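Side-chain contacts in sphingomyelinase-c (Listeria ivanovii, PDB 1ZWX), which belongs to the DNase I-like endonuclease/exonuclease/phosphatase family, whose fold packs two mixed beta-sheets into a sandwich flanked by helices: residues Ile111-Gln116 and Ala180-Pro185; Pro77-Gly80 and Gly85-Lys88; Pro27-Met32 and Tyr283-Phe288; Trp227-Thr230 and Met234-Glu237. All coordinates share one frame; numbering follows the deposited sequence.

Interaction 1. Residues Ile111-Gln116 and Ala180-Pro185; sequences IVEKSQ and AKKNIP
E113 and K182 form one salt bridge across the contact. The two side chains approach from opposite directions. NZ of K182 donates to OE2 of E113 at 2.6 Å, a short contact. The ammonium group reaches the syn side of that oxygen and sits 27° out of the carboxylate plane. The other oxygen is not equally shared, since OE1 of E113 lies 3.4 Å from NZ of K182. The grip is therefore one-sided. The CE methylene of K182 follows the nitrogen in and comes to 3.3 Å from OE2 of E113.

E113 gets there as a straight arm. Its CG stands opposite the backbone N (chi1 -155°), and the chain stays extended beyond it. K182 takes a less direct path, with bends at chi2 and chi4.

The contact joins two elements of the alpha/beta sandwich of the DNase I-like fold. E113 belongs to the sheet strand 111-118, and K182 lies near the end of helix 161-182, which packs outside that sheet. K137 of the neighbouring strand 132-140 pairs with both V112 and E113, a classic beta bulge. K182 also touches Y135 of that strand, and S115 packs on the same tyrosine. Both charged residues are partly exposed, so solvent probably moderates the attraction between them.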
loop_
_atom_site.group_PDB
_atom_site.type_symbol
_atom_site.label_atom_id
_atom_site.label_comp_id
_atom_site.label_asym_id
_atom_site.label_seq_id
_atom_site.Cartn_x
_atom_site.Cartn_y
_atom_site.Cartn_z
ATOM N N ILE A 111 6.328 14.834 -9.878
ATOM C CA ILE A 111 5.403 15.098 -8.786
ATOM C C ILE A 111 5.343 16.614 -8.546
ATOM O O ILE A 111 6.300 17.205 -8.087
ATOM C CB ILE A 111 5.842 14.343 -7.488
ATOM C CG1 ILE A 111 5.810 12.829 -7.697
ATOM C CG2 ILE A 111 4.997 14.791 -6.262
ATOM C CD1 ILE A 111 6.465 11.997 -6.520
ATOM N N VAL A 112 4.212 17.257 -8.857
ATOM C CA VAL A 112 4.090 18.735 -8.633
ATOM C C VAL A 112 3.559 19.115 -7.262
ATOM O O VAL A 112 3.644 20.282 -6.826
ATOM C CB VAL A 112 3.233 19.388 -9.745
ATOM C CG1 VAL A 112 3.917 19.174 -11.115
ATOM C CG2 VAL A 112 1.806 18.769 -9.773
ATOM N N GLU A 113 2.992 18.117 -6.569
ATOM C CA GLU A 113 2.512 18.299 -5.213
ATOM C C GLU A 113 2.613 16.977 -4.450
ATOM O O GLU A 113 2.282 15.917 -4.986
ATOM C CB GLU A 113 1.048 18.743 -5.226
ATOM C CG GLU A 113 0.697 19.507 -3.975
ATOM C CD GLU A 113 -0.752 19.984 -3.969
ATOM O OE1 GLU A 113 -1.332 20.245 -5.060
ATOM O OE2 GLU A 113 -1.295 20.102 -2.857
ATOM N N LYS A 114 3.104 17.056 -3.218
ATOM C CA LYS A 114 3.114 15.879 -2.317
ATOM C C LYS A 114 2.901 16.312 -0.885
ATOM O O LYS A 114 3.555 17.244 -0.402
ATOM C CB LYS A 114 4.383 15.011 -2.465
ATOM C CG LYS A 114 5.713 15.713 -2.223
ATOM C CD LYS A 114 6.882 14.737 -2.545
ATOM C CE LYS A 114 8.219 15.421 -2.466
ATOM N NZ LYS A 114 8.424 16.302 -3.626
ATOM N N SER A 115 1.969 15.643 -0.188
ATOM C CA SER A 115 1.753 15.926 1.216
ATOM C C SER A 115 1.469 14.617 1.965
ATOM O O SER A 115 1.205 13.593 1.352
ATOM C CB SER A 115 0.595 16.920 1.391
ATOM O OG SER A 115 -0.578 16.350 0.839
ATOM N N GLN A 116 1.590 14.656 3.286
ATOM C CA GLN A 116 1.339 13.478 4.099
ATOM C C GLN A 116 0.324 13.823 5.178
ATOM O O GLN A 116 0.261 14.957 5.675
ATOM C CB GLN A 116 2.647 12.937 4.728
ATOM C CG GLN A 116 3.250 13.879 5.751
ATOM C CD GLN A 116 4.402 13.240 6.518
ATOM O OE1 GLN A 116 4.502 12.029 6.564
ATOM N NE2 GLN A 116 5.271 14.066 7.114
ATOM N N ALA A 180 -12.086 16.174 -0.005
ATOM C CA ALA A 180 -13.092 17.246 -0.060
ATOM C C ALA A 180 -12.463 18.628 0.089
ATOM O O ALA A 180 -12.786 19.560 -0.664
ATOM C CB ALA A 180 -14.188 17.023 1.019
ATOM N N LYS A 181 -11.556 18.755 1.050
ATOM C CA LYS A 181 -10.891 20.011 1.346
ATOM C C LYS A 181 -9.981 20.459 0.200
ATOM O O LYS A 181 -9.865 21.644 -0.072
ATOM C CB LYS A 181 -10.087 19.878 2.639
ATOM C CG LYS A 181 -9.488 21.172 3.127
ATOM C CD LYS A 181 -9.155 21.117 4.611
ATOM N N LYS A 182 -9.343 19.490 -0.448
ATOM C CA LYS A 182 -8.432 19.704 -1.574
ATOM C C LYS A 182 -9.095 20.397 -2.769
ATOM O O LYS A 182 -8.433 21.092 -3.524
ATOM C CB LYS A 182 -7.890 18.345 -2.030
ATOM C CG LYS A 182 -6.456 18.362 -2.464
ATOM C CD LYS A 182 -5.564 18.765 -1.321
ATOM C CE LYS A 182 -4.116 18.760 -1.743
ATOM N NZ LYS A 182 -3.841 19.744 -2.808
ATOM N N ASN A 183 -10.388 20.172 -2.970
ATOM C CA ASN A 183 -11.111 20.813 -4.072
ATOM C C ASN A 183 -10.485 20.485 -5.416
ATOM O O ASN A 183 -10.228 21.376 -6.223
ATOM C CB ASN A 183 -11.121 22.346 -3.906
ATOM C CG ASN A 183 -11.971 22.815 -2.740
ATOM O OD1 ASN A 183 -13.026 22.238 -2.437
ATOM N ND2 ASN A 183 -11.531 23.897 -2.095
ATOM N N ILE A 184 -10.225 19.207 -5.650
ATOM C CA ILE A 184 -9.659 18.768 -6.902
ATOM C C ILE A 184 -10.761 18.817 -7.964
ATOM O O ILE A 184 -11.865 18.301 -7.724
ATOM C CB ILE A 184 -9.082 17.349 -6.769
ATOM C CG1 ILE A 184 -7.983 17.321 -5.697
ATOM C CG2 ILE A 184 -8.633 16.814 -8.118
ATOM C CD1 ILE A 184 -7.621 15.912 -5.203
ATOM N N PRO A 185 -10.479 19.464 -9.124
ATOM C CA PRO A 185 -11.460 19.525 -10.216
ATOM C C PRO A 185 -12.014 18.170 -10.574
ATOM O O PRO A 185 -11.278 17.189 -10.636
ATOM C CB PRO A 185 -10.646 20.101 -11.391
ATOM C CG PRO A 185 -9.628 20.972 -10.737
ATOM C CD PRO A 185 -9.241 20.209 -9.466
#

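Interaction 2. Residues Pro77-Gly80 and Gly85-Lys88; sequences PVIG and GWDK
The P77 ring lies over one face of the W86 indole. Its CD sits 3.8 Å from the centroid of the W86 six-membered ring and only 15° off the ring normal. This is a CH-pi contact. CG of P77 reaches further along the same face, to 3.6 Å from NE1 of W86. CB of P77 borders the same nitrogen. The two side chains come from opposite directions.

The backbone of P77 takes part as well, with its O 3.3 Å from CZ2 of W86. I79 approaches the benzo end of the indole obliquely. Its CG2 branch, set opposite the carbonyl carbon, does the touching and is 3.7 Å from CH2 of W86.

At the NE1 edge a water lies in the ring plane. It accepts from NE1 of W86 at 2.9 Å. The same water lies 2.6 Å from O of V78 and probably donates to it, so it bridges the two segments. No direct hydrogen bond crosses between them. G85 packs closely beside the proline, with its O 3.5 Å from CD of P77. With no side chain on G85, CG of P77 can lie near its CA.

Q116 of strand 111-118 touches both I79 and W86, and A134 of strand 132-140 does the same. The arrangement is a proline-tryptophan CH-pi stack closing a loop between strand 74-75 of one sheet and edge strand 88-90 of the other, in the two-sheet DNase I-like fold.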
loop_
_atom_site.group_PDB
_atom_site.type_symbol
_atom_site.label_atom_id
_atom_site.label_comp_id
_atom_site.label_asym_id
_atom_site.label_seq_id
_atom_site.Cartn_x
_atom_site.Cartn_y
_atom_site.Cartn_z
ATOM N N PRO A 77 9.045 10.831 0.470
ATOM C CA PRO A 77 9.629 10.147 1.641
ATOM C C PRO A 77 8.644 9.051 2.122
ATOM O O PRO A 77 7.493 8.992 1.648
ATOM C CB PRO A 77 9.728 11.246 2.684
ATOM C CG PRO A 77 9.555 12.514 1.978
ATOM C CD PRO A 77 8.758 12.244 0.736
ATOM N N VAL A 78 9.071 8.216 3.063
ATOM C CA VAL A 78 8.106 7.353 3.780
ATOM C C VAL A 78 7.385 8.281 4.762
ATOM O O VAL A 78 8.013 9.105 5.458
ATOM C CB VAL A 78 8.791 6.150 4.498
ATOM C CG1 VAL A 78 7.774 5.395 5.365
ATOM C CG2 VAL A 78 9.443 5.196 3.479
ATOM N N ILE A 79 6.046 8.185 4.801
ATOM C CA ILE A 79 5.264 9.059 5.689
ATOM C C ILE A 79 5.639 8.838 7.155
ATOM O O ILE A 79 6.027 7.741 7.514
ATOM C CB ILE A 79 3.739 8.837 5.518
ATOM C CG1 ILE A 79 3.326 7.394 5.916
ATOM C CG2 ILE A 79 3.287 9.189 4.098
ATOM C CD1 ILE A 79 1.775 7.229 6.153
ATOM N N GLY A 80 5.490 9.860 7.992
ATOM C CA GLY A 80 5.572 9.704 9.441
ATOM C C GLY A 80 6.978 9.658 10.008
ATOM O O GLY A 80 7.167 9.277 11.164
ATOM N N GLY A 85 10.807 16.963 3.163
ATOM C CA GLY A 85 10.588 16.390 1.846
ATOM C C GLY A 85 9.129 16.373 1.437
ATOM O O GLY A 85 8.792 15.757 0.430
ATOM N N TRP A 86 8.275 17.037 2.223
ATOM C CA TRP A 86 6.839 17.122 1.927
ATOM C C TRP A 86 6.452 18.570 1.676
ATOM O O TRP A 86 7.002 19.463 2.305
ATOM C CB TRP A 86 6.006 16.600 3.109
ATOM C CG TRP A 86 6.216 15.144 3.401
ATOM C CD1 TRP A 86 6.980 14.618 4.421
ATOM C CD2 TRP A 86 5.676 14.028 2.685
ATOM N NE1 TRP A 86 6.941 13.250 4.368
ATOM C CE2 TRP A 86 6.170 12.857 3.308
ATOM C CE3 TRP A 86 4.847 13.896 1.559
ATOM C CZ2 TRP A 86 5.818 11.564 2.875
ATOM C CZ3 TRP A 86 4.503 12.616 1.119
ATOM C CH2 TRP A 86 4.994 11.460 1.778
ATOM N N ASP A 87 5.498 18.803 0.782
ATOM C CA ASP A 87 4.980 20.151 0.580
ATOM C C ASP A 87 4.169 20.537 1.789
ATOM O O ASP A 87 4.212 21.678 2.215
ATOM C CB ASP A 87 4.162 20.251 -0.721
ATOM C CG ASP A 87 5.038 20.057 -1.957
ATOM O OD1 ASP A 87 6.097 20.699 -2.036
ATOM O OD2 ASP A 87 4.734 19.234 -2.824
ATOM N N LYS A 88 3.451 19.566 2.362
ATOM C CA LYS A 88 2.658 19.798 3.567
ATOM C C LYS A 88 2.605 18.534 4.426
ATOM O O LYS A 88 2.635 17.419 3.899
ATOM C CB LYS A 88 1.229 20.220 3.199
ATOM C CG LYS A 88 0.433 20.768 4.406
ATOM C CD LYS A 88 -1.037 21.040 4.073
HETATM O O HOH W 1 8.129 11.551 6.346
#

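Interaction 3. Residues Pro27-Met32 and Tyr283-Phe288; sequences PNWGQM and YTYQDF
Y285 meets W29 through the far end of its ring. From CB the tyrosine points toward the 27-32 segment, with CG opposite its own carbonyl carbon (chi1 -60°). Its CD2 edge runs beside helix 233-238, close to CA of M234. CZ is the first ring atom to touch the tryptophan, at 3.9 Å from CZ3 of W29. At the tip, OH of Y285 lies 3.8 Å from CH2 of W29. It also packs against CG of E237. OH hydrogen-bonds a bound glycerol as well, probably from the crystallisation liquor.

The planes of the two rings are 27° apart, close to parallel. They are slid well aside, with 5.5 Å between the centroid of the W29 six-membered ring and that of Y285. Overlap is slight, and no hydrogen bond crosses between the segments.

M234 also touches W29, and W274 meets the Y285 ring at a tilt. Within its own segment, backbone N of W29 makes a weak bond to OE1 of Q31, 3.0 Å long. G30 takes the N-cap position of helix 31-39. The contact sets the loop entering that helix against the two-stranded antiparallel hairpin formed by strands 274-278 and 281-285.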
loop_
_atom_site.group_PDB
_atom_site.type_symbol
_atom_site.label_atom_id
_atom_site.label_comp_id
_atom_site.label_asym_id
_atom_site.label_seq_id
_atom_site.Cartn_x
_atom_site.Cartn_y
_atom_site.Cartn_z
ATOM N N PRO A 27 14.994 -9.050 13.208
ATOM C CA PRO A 27 16.215 -9.080 12.406
ATOM C C PRO A 27 16.331 -10.108 11.259
ATOM O O PRO A 27 17.137 -9.877 10.335
ATOM C CB PRO A 27 17.321 -9.350 13.440
ATOM C CG PRO A 27 16.644 -9.947 14.573
ATOM C CD PRO A 27 15.289 -9.314 14.626
ATOM N N ASN A 28 15.541 -11.172 11.279
ATOM C CA ASN A 28 15.841 -12.318 10.372
ATOM C C ASN A 28 14.762 -12.641 9.357
ATOM O O ASN A 28 14.434 -13.807 9.101
ATOM C CB ASN A 28 16.239 -13.566 11.190
ATOM C CG ASN A 28 17.521 -13.349 11.947
ATOM O OD1 ASN A 28 17.551 -13.454 13.177
ATOM N ND2 ASN A 28 18.576 -12.998 11.230
ATOM N N TRP A 29 14.216 -11.588 8.756
ATOM C CA TRP A 29 13.162 -11.778 7.777
ATOM C C TRP A 29 13.556 -11.386 6.339
ATOM O O TRP A 29 12.695 -11.137 5.484
ATOM C CB TRP A 29 11.884 -11.087 8.251
ATOM C CG TRP A 29 11.120 -11.974 9.201
ATOM C CD1 TRP A 29 11.105 -11.905 10.567
ATOM C CD2 TRP A 29 10.295 -13.086 8.844
ATOM N NE1 TRP A 29 10.298 -12.893 11.084
ATOM C CE2 TRP A 29 9.773 -13.625 10.049
ATOM C CE3 TRP A 29 9.908 -13.653 7.623
ATOM C CZ2 TRP A 29 8.904 -14.723 10.066
ATOM C CZ3 TRP A 29 9.038 -14.742 7.636
ATOM C CH2 TRP A 29 8.547 -15.269 8.856
ATOM N N GLY A 30 14.860 -11.315 6.083
ATOM C CA GLY A 30 15.342 -11.090 4.731
ATOM C C GLY A 30 15.103 -9.691 4.181
ATOM O O GLY A 30 15.122 -9.525 2.965
ATOM N N GLN A 31 14.888 -8.702 5.066
ATOM C CA GLN A 31 14.505 -7.333 4.669
ATOM C C GLN A 31 15.486 -6.696 3.672
ATOM O O GLN A 31 15.075 -6.177 2.620
ATOM C CB GLN A 31 14.324 -6.414 5.907
ATOM C CG GLN A 31 13.121 -6.840 6.812
ATOM C CD GLN A 31 13.530 -7.692 8.009
ATOM O OE1 GLN A 31 14.215 -8.700 7.846
ATOM N NE2 GLN A 31 13.054 -7.319 9.224
ATOM N N MET A 32 16.776 -6.711 3.998
ATOM C CA MET A 32 17.765 -6.107 3.096
ATOM C C MET A 32 17.842 -6.780 1.724
ATOM O O MET A 32 17.990 -6.109 0.695
ATOM C CB MET A 32 19.154 -6.075 3.746
ATOM C CG MET A 32 19.207 -5.249 5.009
ATOM S SD MET A 32 18.859 -3.489 4.816
ATOM C CE MET A 32 20.103 -2.851 3.698
ATOM N N TYR A 283 16.199 -20.941 7.318
ATOM C CA TYR A 283 14.795 -20.864 6.858
ATOM C C TYR A 283 14.841 -20.347 5.423
ATOM O O TYR A 283 15.565 -19.412 5.128
ATOM C CB TYR A 283 13.991 -19.884 7.742
ATOM C CG TYR A 283 13.949 -20.337 9.191
ATOM C CD1 TYR A 283 14.978 -20.023 10.069
ATOM C CD2 TYR A 283 12.892 -21.120 9.652
ATOM C CE1 TYR A 283 14.962 -20.504 11.408
ATOM C CE2 TYR A 283 12.855 -21.595 10.983
ATOM C CZ TYR A 283 13.894 -21.268 11.842
ATOM O OH TYR A 283 13.857 -21.706 13.151
ATOM N N THR A 284 14.074 -20.979 4.561
ATOM C CA THR A 284 14.145 -20.709 3.123
ATOM C C THR A 284 12.766 -20.329 2.633
ATOM O O THR A 284 11.790 -20.991 2.932
ATOM C CB THR A 284 14.673 -21.940 2.369
ATOM O OG1 THR A 284 15.974 -22.239 2.864
ATOM C CG2 THR A 284 14.780 -21.685 0.841
ATOM N N TYR A 285 12.700 -19.241 1.868
ATOM C CA TYR A 285 11.410 -18.745 1.399
ATOM C C TYR A 285 11.467 -18.417 -0.096
ATOM O O TYR A 285 12.555 -18.342 -0.677
ATOM C CB TYR A 285 11.036 -17.469 2.164
ATOM C CG TYR A 285 10.928 -17.666 3.659
ATOM C CD1 TYR A 285 11.961 -17.277 4.514
ATOM C CD2 TYR A 285 9.802 -18.280 4.208
ATOM C CE1 TYR A 285 11.849 -17.478 5.918
ATOM C CE2 TYR A 285 9.689 -18.489 5.608
ATOM C CZ TYR A 285 10.710 -18.072 6.436
ATOM O OH TYR A 285 10.572 -18.277 7.803
ATOM N N GLN A 286 10.301 -18.171 -0.686
ATOM C CA GLN A 286 10.240 -17.901 -2.119
ATOM C C GLN A 286 9.168 -16.848 -2.461
ATOM O O GLN A 286 8.571 -16.875 -3.560
ATOM C CB GLN A 286 9.951 -19.210 -2.848
ATOM C CG GLN A 286 8.699 -19.880 -2.366
ATOM C CD GLN A 286 8.383 -21.139 -3.132
ATOM O OE1 GLN A 286 7.236 -21.595 -3.155
ATOM N NE2 GLN A 286 9.399 -21.712 -3.766
ATOM N N ASP A 287 8.942 -15.924 -1.525
ATOM C CA ASP A 287 8.028 -14.813 -1.742
ATOM C C ASP A 287 8.697 -13.506 -1.456
ATOM O O ASP A 287 9.657 -13.446 -0.676
ATOM C CB ASP A 287 6.710 -15.003 -0.984
ATOM C CG ASP A 287 5.873 -16.151 -1.555
ATOM O OD1 ASP A 287 5.990 -17.304 -1.050
ATOM O OD2 ASP A 287 5.082 -15.922 -2.518
ATOM N N PHE A 288 8.222 -12.449 -2.132
ATOM C CA PHE A 288 8.765 -11.099 -1.989
ATOM C C PHE A 288 8.312 -10.462 -0.683
ATOM O O PHE A 288 8.988 -9.575 -0.144
ATOM C CB PHE A 288 8.257 -10.195 -3.134
ATOM C CG PHE A 288 8.765 -10.605 -4.513
ATOM C CD1 PHE A 288 7.941 -11.272 -5.396
ATOM C CD2 PHE A 288 10.065 -10.319 -4.899
ATOM C CE1 PHE A 288 8.410 -11.669 -6.674
ATOM C CE2 PHE A 288 10.542 -10.719 -6.175
ATOM C CZ PHE A 288 9.717 -11.373 -7.043
#

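Interaction 4. Residues Trp227-Thr230 and Met234-Glu237; sequences WDPT and MLKE
The W227 indole carries L235 on one face. CD1 of L235 stands 3.6 Å from the centroid of the W227 five-membered ring, 10° off the ring normal, in a CH-pi contact. The second methyl sits nearby, with CD2 of L235 3.6 Å from NE1 of W227. H291 also meets the indole, its plane tilted by about 55°. A bound phosphate ion, probably from the crystallisation liquor, lies close to the tryptophan side chain.

L235 fills the middle of the contact. Its CG stands opposite the carbonyl carbon (chi1 -67°), and this torsion together with an extended chi2 brings both methyls to the indole. CD1 of L235 also comes to 3.6 Å from N of D228. Lower on the side chain, CB of L235 packs 3.7 Å from CA of P229.

K236 runs past the loop with its chain extended. Its CG touches O of P229 at 3.4 Å, and its CE lies against O of T230. These are packing contacts.

The D228 carboxylate braces the loop. Its OD1 takes two bonds from the same face of its plane. The hydroxyl OG1 of T230 donates at 2.7 Å, and N of T230 donates at 2.9 Å from above the plane. The double grip should hold the carboxylate in place. The T230 N bond makes an Asx turn. It sits in the loop just before the short helix 233-238, which packs L235 back on that loop.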
loop_
_atom_site.group_PDB
_atom_site.type_symbol
_atom_site.label_atom_id
_atom_site.label_comp_id
_atom_site.label_asym_id
_atom_site.label_seq_id
_atom_site.Cartn_x
_atom_site.Cartn_y
_atom_site.Cartn_z
ATOM N N TRP A 227 -3.579 -11.868 0.835
ATOM C CA TRP A 227 -2.903 -12.300 2.064
ATOM C C TRP A 227 -3.337 -13.756 2.209
ATOM O O TRP A 227 -4.479 -14.034 2.593
ATOM C CB TRP A 227 -3.321 -11.417 3.249
ATOM C CG TRP A 227 -2.520 -11.657 4.500
ATOM C CD1 TRP A 227 -1.325 -11.094 4.843
ATOM C CD2 TRP A 227 -2.879 -12.534 5.579
ATOM N NE1 TRP A 227 -0.906 -11.579 6.074
ATOM C CE2 TRP A 227 -1.842 -12.471 6.537
ATOM C CE3 TRP A 227 -3.963 -13.399 5.802
ATOM C CZ2 TRP A 227 -1.866 -13.233 7.736
ATOM C CZ3 TRP A 227 -3.986 -14.164 6.987
ATOM C CH2 TRP A 227 -2.943 -14.072 7.929
ATOM N N ASP A 228 -2.452 -14.667 1.825
ATOM C CA ASP A 228 -2.821 -16.083 1.664
ATOM C C ASP A 228 -1.878 -17.068 2.358
ATOM O O ASP A 228 -0.878 -17.485 1.768
ATOM C CB ASP A 228 -2.903 -16.446 0.179
ATOM C CG ASP A 228 -3.767 -17.659 -0.069
ATOM O OD1 ASP A 228 -3.972 -18.488 0.854
ATOM O OD2 ASP A 228 -4.243 -17.800 -1.194
ATOM N N PRO A 229 -2.191 -17.454 3.614
ATOM C CA PRO A 229 -1.367 -18.505 4.264
ATOM C C PRO A 229 -1.386 -19.892 3.572
ATOM O O PRO A 229 -0.550 -20.749 3.894
ATOM C CB PRO A 229 -1.964 -18.599 5.677
ATOM C CG PRO A 229 -2.723 -17.306 5.878
ATOM C CD PRO A 229 -3.253 -16.959 4.509
ATOM N N THR A 230 -2.309 -20.129 2.637
ATOM C CA THR A 230 -2.310 -21.414 1.944
ATOM C C THR A 230 -1.290 -21.486 0.809
ATOM O O THR A 230 -0.922 -22.581 0.410
ATOM C CB THR A 230 -3.731 -21.894 1.472
ATOM O OG1 THR A 230 -4.185 -21.134 0.343
ATOM C CG2 THR A 230 -4.735 -21.793 2.560
ATOM N N MET A 234 6.082 -17.283 3.353
ATOM C CA MET A 234 6.342 -16.539 4.597
ATOM C C MET A 234 5.181 -16.692 5.607
ATOM O O MET A 234 5.415 -16.765 6.812
ATOM C CB MET A 234 6.661 -15.054 4.319
ATOM C CG MET A 234 7.814 -14.811 3.285
ATOM S SD MET A 234 8.141 -13.082 2.794
ATOM C CE MET A 234 8.946 -12.575 4.293
ATOM N N LEU A 235 3.942 -16.757 5.126
ATOM C CA LEU A 235 2.788 -16.936 6.018
ATOM C C LEU A 235 2.627 -18.392 6.500
ATOM O O LEU A 235 2.027 -18.639 7.550
ATOM C CB LEU A 235 1.494 -16.468 5.353
ATOM C CG LEU A 235 1.382 -14.967 5.092
ATOM C CD1 LEU A 235 0.067 -14.652 4.399
ATOM C CD2 LEU A 235 1.512 -14.188 6.405
ATOM N N LYS A 236 3.125 -19.343 5.718
ATOM C CA LYS A 236 3.121 -20.744 6.115
ATOM C C LYS A 236 3.910 -20.934 7.402
ATOM O O LYS A 236 3.575 -21.780 8.229
ATOM C CB LYS A 236 3.686 -21.615 4.996
ATOM C CG LYS A 236 2.688 -21.777 3.868
ATOM C CD LYS A 236 3.253 -22.569 2.711
ATOM C CE LYS A 236 2.163 -22.860 1.722
ATOM N NZ LYS A 236 2.720 -23.327 0.441
ATOM N N GLU A 237 4.952 -20.128 7.552
ATOM C CA GLU A 237 5.740 -20.068 8.768
ATOM C C GLU A 237 4.970 -19.364 9.907
ATOM O O GLU A 237 4.781 -19.947 10.976
ATOM C CB GLU A 237 7.097 -19.391 8.468
ATOM C CG GLU A 237 8.163 -19.433 9.586
ATOM C CD GLU A 237 8.408 -20.837 10.198
ATOM O OE1 GLU A 237 8.819 -20.908 11.374
ATOM O OE2 GLU A 237 8.186 -21.865 9.526
#

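Interactions 1 and 2 are neighbours at the sheet containing strands 88-90 and 111-118. Backbone N of K114 probably hydrogen-bonds the D87 carboxylate, and the Q116 amide oxygen the N of G80. Interactions 3 and 4 also touch, through W29 and Y285 against M234 and E237 of helix 233-238. The two pairs do not touch. The centres of interactions 1 and 4 are about 37 Å from each other, on opposite sides of the chain's centre. Interaction 1 is a surface contact and the only salt bridge. The other three are partly buried and rest on aromatic rings. A proline, a tyrosine and a leucine meet tryptophans in interactions 2, 3 and 4. Only interaction 2 adds a bridging water.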